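Local coordinates for protein RNA-dependent RNA polymerase (Qualyub virus, PDB 6DWX) that probably acts as a deubiquitinating cysteine protease through the viral OTU domain of its polymerase polypeptide, removing ubiquitin or related modifiers from host proteins, at residues D15-A20 and Q128-G133; K109-T114 and T139-L144. All coordinates share one frame; numbering follows the deposited sequence.

From the N terminus, the chain first lays down D15-A20, the start of strand 17-25, whose partner Q128-G133 arrives after 107 intervening residues; interaction 1 therefore closes a long loop that holds all of the helices. Interaction 2 joins K109-T114, the end of helix 101-111 and its exit, to T139-L144 across 24 residues. The two loops cross, because K109-T114 lies inside the first and T139-L144 beyond its end. Both contacts reach the same mixed sheet: interaction 1 pairs two of its strands, interaction 2 joins a helix exit to the start of another. They touch directly: Asp15 forms a salt bridge with Lys109, while the methyl of Thr114 packs on Arg131 CG and the backbone O of Trp132.

Interaction 1 of 2, residues D15-A20 and Q128-G133; sequences DNCSQA and QGIRWG
Cys17 lies over one face of the Trp132 indole, its SG 4.1 Å from the centroid of the five-membered ring and 23° off the normal. The sulfur, anti to the backbone N, also touches CG2 of Ile130; a small polarisable thiol suits a place against a ring and a methyl. Asn16 meets the same indole at its edge, OD1 3.5 Å from Trp132 CD1, with amide and ring planes 64° apart; its ND2 binds Ser108.

On the other face of the sheet, Arg131 bends at chi3 (65°) and turns the edge of its guanidinium to Ser18: NE and NH2 each donate to OG at 3.1 Å. Its NH1 goes to Gly135 O, and Trp10 adds a cation-pi contact. Ser18 OG also meets a water that can donate to Asn16 O and Gly133 O, though it has more acceptors in reach than protons.

Paired backbone bonds join Ser18 with Arg131 (N of each to O of the other, 2.8 Å) and Ala20 with Gly129. Gly133 ends the pairing by donating to Asn16 O; at its backbone angles a side chain would jam against the preceding carbonyl O. The two edge-on N-H bonds hold the guanidinium nearly coplanar with one hydroxyl oxygen, which the positive charge probably polarises.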
# COMPACT_ATOMS: atom_id res chain seq x y z
N ASP A 15 0.50 -14.53 6.53
CA ASP A 15 0.66 -13.61 7.64
C ASP A 15 -0.59 -12.74 7.78
O ASP A 15 -1.67 -13.30 7.94
CB ASP A 15 1.95 -12.79 7.45
CG ASP A 15 2.29 -11.94 8.67
OD1 ASP A 15 2.19 -12.45 9.81
OD2 ASP A 15 2.66 -10.75 8.47
N ASN A 16 -0.50 -11.40 7.66
CA ASN A 16 -1.68 -10.55 7.76
C ASN A 16 -2.25 -10.15 6.40
O ASN A 16 -3.07 -9.23 6.31
CB ASN A 16 -1.40 -9.31 8.63
CG ASN A 16 -0.57 -8.23 7.91
OD1 ASN A 16 0.17 -8.51 6.96
ND2 ASN A 16 -0.67 -6.99 8.40
N CYS A 17 -1.89 -10.89 5.35
CA CYS A 17 -2.26 -10.57 3.98
C CYS A 17 -3.35 -11.51 3.49
O CYS A 17 -3.25 -12.73 3.67
CB CYS A 17 -1.04 -10.65 3.07
SG CYS A 17 -1.42 -10.24 1.38
N SER A 18 -4.40 -10.94 2.88
CA SER A 18 -5.47 -11.72 2.28
C SER A 18 -5.82 -11.10 0.93
O SER A 18 -5.31 -10.04 0.55
CB SER A 18 -6.70 -11.81 3.20
OG SER A 18 -7.18 -10.51 3.52
N GLN A 19 -6.74 -11.76 0.23
CA GLN A 19 -6.96 -11.47 -1.17
C GLN A 19 -8.40 -11.79 -1.52
O GLN A 19 -9.02 -12.66 -0.91
CB GLN A 19 -5.99 -12.28 -2.03
CG GLN A 19 -6.20 -12.13 -3.49
CD GLN A 19 -5.94 -13.42 -4.23
OE1 GLN A 19 -4.82 -13.94 -4.21
NE2 GLN A 19 -6.98 -13.95 -4.88
N ALA A 20 -8.94 -11.06 -2.50
CA ALA A 20 -10.31 -11.23 -2.93
C ALA A 20 -10.38 -11.06 -4.43
O ALA A 20 -9.83 -10.10 -4.98
CB ALA A 20 -11.24 -10.24 -2.23
N GLN A 128 -9.51 -7.25 -8.52
CA GLN A 128 -8.85 -7.96 -7.44
C GLN A 128 -8.55 -6.99 -6.31
O GLN A 128 -8.22 -5.83 -6.55
CB GLN A 128 -7.54 -8.62 -7.91
CG GLN A 128 -7.02 -9.63 -6.90
CD GLN A 128 -5.57 -10.05 -7.14
OE1 GLN A 128 -4.76 -9.29 -7.68
NE2 GLN A 128 -5.24 -11.26 -6.72
N GLY A 129 -8.66 -7.49 -5.09
CA GLY A 129 -8.15 -6.80 -3.92
C GLY A 129 -7.10 -7.63 -3.21
O GLY A 129 -7.21 -8.85 -3.14
N ILE A 130 -6.08 -6.95 -2.70
CA ILE A 130 -5.11 -7.53 -1.77
C ILE A 130 -5.07 -6.66 -0.53
O ILE A 130 -4.92 -5.43 -0.62
CB ILE A 130 -3.71 -7.65 -2.41
CG1 ILE A 130 -3.78 -8.53 -3.66
CG2 ILE A 130 -2.71 -8.22 -1.39
CD1 ILE A 130 -2.48 -8.58 -4.44
N ARG A 131 -5.19 -7.28 0.65
CA ARG A 131 -5.43 -6.58 1.90
C ARG A 131 -4.38 -6.98 2.93
O ARG A 131 -4.08 -8.17 3.09
CB ARG A 131 -6.84 -6.91 2.44
CG ARG A 131 -7.16 -6.26 3.78
CD ARG A 131 -8.59 -6.57 4.23
NE ARG A 131 -8.70 -8.01 4.48
CZ ARG A 131 -9.41 -8.54 5.47
NH1 ARG A 131 -10.11 -7.77 6.29
NH2 ARG A 131 -9.40 -9.85 5.63
N TRP A 132 -3.83 -5.99 3.63
CA TRP A 132 -3.01 -6.20 4.81
C TRP A 132 -3.76 -5.63 6.01
O TRP A 132 -4.06 -4.43 6.05
CB TRP A 132 -1.64 -5.53 4.67
CG TRP A 132 -0.75 -6.15 3.62
CD1 TRP A 132 0.26 -7.05 3.82
CD2 TRP A 132 -0.79 -5.91 2.19
NE1 TRP A 132 0.85 -7.38 2.62
CE2 TRP A 132 0.22 -6.69 1.61
CE3 TRP A 132 -1.57 -5.08 1.36
CZ2 TRP A 132 0.48 -6.69 0.23
CZ3 TRP A 132 -1.33 -5.09 -0.02
CH2 TRP A 132 -0.31 -5.88 -0.57
N GLY A 133 -4.07 -6.49 6.97
CA GLY A 133 -4.88 -6.12 8.12
C GLY A 133 -6.25 -6.77 8.07
O GLY A 133 -6.67 -7.37 7.07
O HOH W 1 -5.77 -9.41 5.49

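Interaction 2 of 2, residues K109-T114 and T139-L144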
# COMPACT_ATOMS: atom_id res chain seq x y z
N LYS A 109 1.27 -2.54 9.97
CA LYS A 109 1.67 -2.89 11.33
C LYS A 109 2.16 -1.68 12.11
O LYS A 109 1.88 -1.56 13.30
CB LYS A 109 2.74 -3.98 11.29
CG LYS A 109 2.20 -5.29 10.72
CD LYS A 109 3.29 -6.26 10.31
CE LYS A 109 2.69 -7.61 9.96
NZ LYS A 109 3.70 -8.57 9.41
N LEU A 110 2.84 -0.75 11.44
CA LEU A 110 3.25 0.50 12.09
C LEU A 110 2.03 1.32 12.51
O LEU A 110 1.93 1.75 13.66
CB LEU A 110 4.15 1.30 11.15
CG LEU A 110 4.32 2.79 11.46
CD1 LEU A 110 5.07 2.97 12.80
CD2 LEU A 110 5.04 3.48 10.32
N LEU A 111 1.08 1.53 11.60
CA LEU A 111 -0.04 2.41 11.88
C LEU A 111 -1.25 1.70 12.48
O LEU A 111 -2.23 2.37 12.83
CB LEU A 111 -0.48 3.14 10.60
CG LEU A 111 0.59 3.86 9.79
CD1 LEU A 111 0.02 4.23 8.42
CD2 LEU A 111 1.09 5.10 10.50
N LYS A 112 -1.23 0.37 12.61
CA LYS A 112 -2.39 -0.41 13.07
C LYS A 112 -3.61 -0.11 12.21
O LYS A 112 -4.72 0.12 12.71
CB LYS A 112 -2.69 -0.18 14.56
CG LYS A 112 -1.54 -0.56 15.55
CD LYS A 112 -0.62 -1.64 14.95
CE LYS A 112 -0.27 -2.83 15.86
NZ LYS A 112 0.85 -3.66 15.24
N LEU A 113 -3.39 -0.10 10.89
CA LEU A 113 -4.39 0.24 9.89
C LEU A 113 -4.45 -0.88 8.86
O LEU A 113 -3.50 -1.64 8.69
CB LEU A 113 -4.05 1.54 9.15
CG LEU A 113 -4.44 2.84 9.85
CD1 LEU A 113 -3.96 4.04 9.06
CD2 LEU A 113 -5.95 2.85 10.04
N THR A 114 -5.56 -0.96 8.15
CA THR A 114 -5.67 -1.87 7.03
C THR A 114 -5.25 -1.14 5.74
O THR A 114 -5.54 0.04 5.55
CB THR A 114 -7.10 -2.42 6.95
OG1 THR A 114 -7.35 -3.18 8.14
CG2 THR A 114 -7.29 -3.33 5.74
N THR A 139 -12.32 1.93 6.61
CA THR A 139 -11.28 2.36 7.52
C THR A 139 -9.87 2.17 6.97
O THR A 139 -8.90 2.47 7.67
CB THR A 139 -11.39 1.58 8.85
OG1 THR A 139 -11.00 0.19 8.63
CG2 THR A 139 -12.80 1.61 9.35
N ALA A 140 -9.73 1.64 5.75
CA ALA A 140 -8.44 1.26 5.20
C ALA A 140 -7.81 2.41 4.41
O ALA A 140 -8.48 3.36 4.01
CB ALA A 140 -8.60 0.02 4.31
N ILE A 141 -6.51 2.31 4.21
CA ILE A 141 -5.85 3.05 3.14
C ILE A 141 -6.11 2.25 1.86
O ILE A 141 -5.57 1.16 1.69
CB ILE A 141 -4.35 3.21 3.39
CG1 ILE A 141 -4.09 3.68 4.82
CG2 ILE A 141 -3.73 4.14 2.34
CD1 ILE A 141 -2.60 3.90 5.11
N ASN A 142 -6.97 2.79 0.98
CA ASN A 142 -7.31 2.17 -0.29
C ASN A 142 -6.49 2.78 -1.42
O ASN A 142 -6.47 4.01 -1.58
CB ASN A 142 -8.80 2.36 -0.60
CG ASN A 142 -9.69 1.69 0.42
OD1 ASN A 142 -9.99 0.49 0.31
ND2 ASN A 142 -10.11 2.45 1.43
N LEU A 143 -5.83 1.93 -2.21
CA LEU A 143 -5.00 2.37 -3.32
C LEU A 143 -5.48 1.71 -4.61
O LEU A 143 -5.87 0.53 -4.61
CB LEU A 143 -3.53 2.02 -3.08
CG LEU A 143 -2.89 2.56 -1.79
CD1 LEU A 143 -1.39 2.30 -1.78
CD2 LEU A 143 -3.15 4.03 -1.65
N LEU A 144 -5.46 2.47 -5.70
CA LEU A 144 -5.73 1.93 -7.02
C LEU A 144 -4.38 1.56 -7.63
O LEU A 144 -3.55 2.43 -7.89
CB LEU A 144 -6.49 2.93 -7.89
CG LEU A 144 -7.17 2.34 -9.13
CD1 LEU A 144 -8.46 1.57 -8.76
CD2 LEU A 144 -7.44 3.41 -10.18
O HOH W 2 -7.98 0.47 8.83
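Thr114 and Ile141 meet through their backbones: Ile141 N donates to Thr114 O at 2.8 Å, with an N-H...O angle of 152°. The donor sits 16° out of the carbonyl plane, and this is the single direct hydrogen bond between the segments.

A water supplies a second polar link. It accepts from Thr114 N and donates to Thr139 O, and it also lies 3.0 Å from Thr139 OG1, so one molecule joins both backbones where they diverge. The hydroxyls of the two threonines have protein partners as well, Thr114 OG1 with Gly135 N and Thr139 OG1 with Asn136 O.

The apolar contacts are light. Ile141 CD1 lies 4.2 Å from CD1 of both Leu111 and Leu113, and the Leu113 and Ile141 side chains cross at about a right angle; Phe49 of helix 41-51 packs on this pair. With OG1 beside the backbone N (chi1 -63°), the methyl CG2 of Thr114 stands anti to that N and comes 3.9 Å from Ala140 CB, where a short side chain suits the close approach of the main chains.

Lys112, with positive phi, turns the chain out of helix 101-111, and its NZ bonds back to Lys109 O. The arrangement is that of a helix leading into a parallel strand pair: strand 115-120 follows directly and runs beside 141-146 in the central sheet of the OTU-like cysteine protease fold.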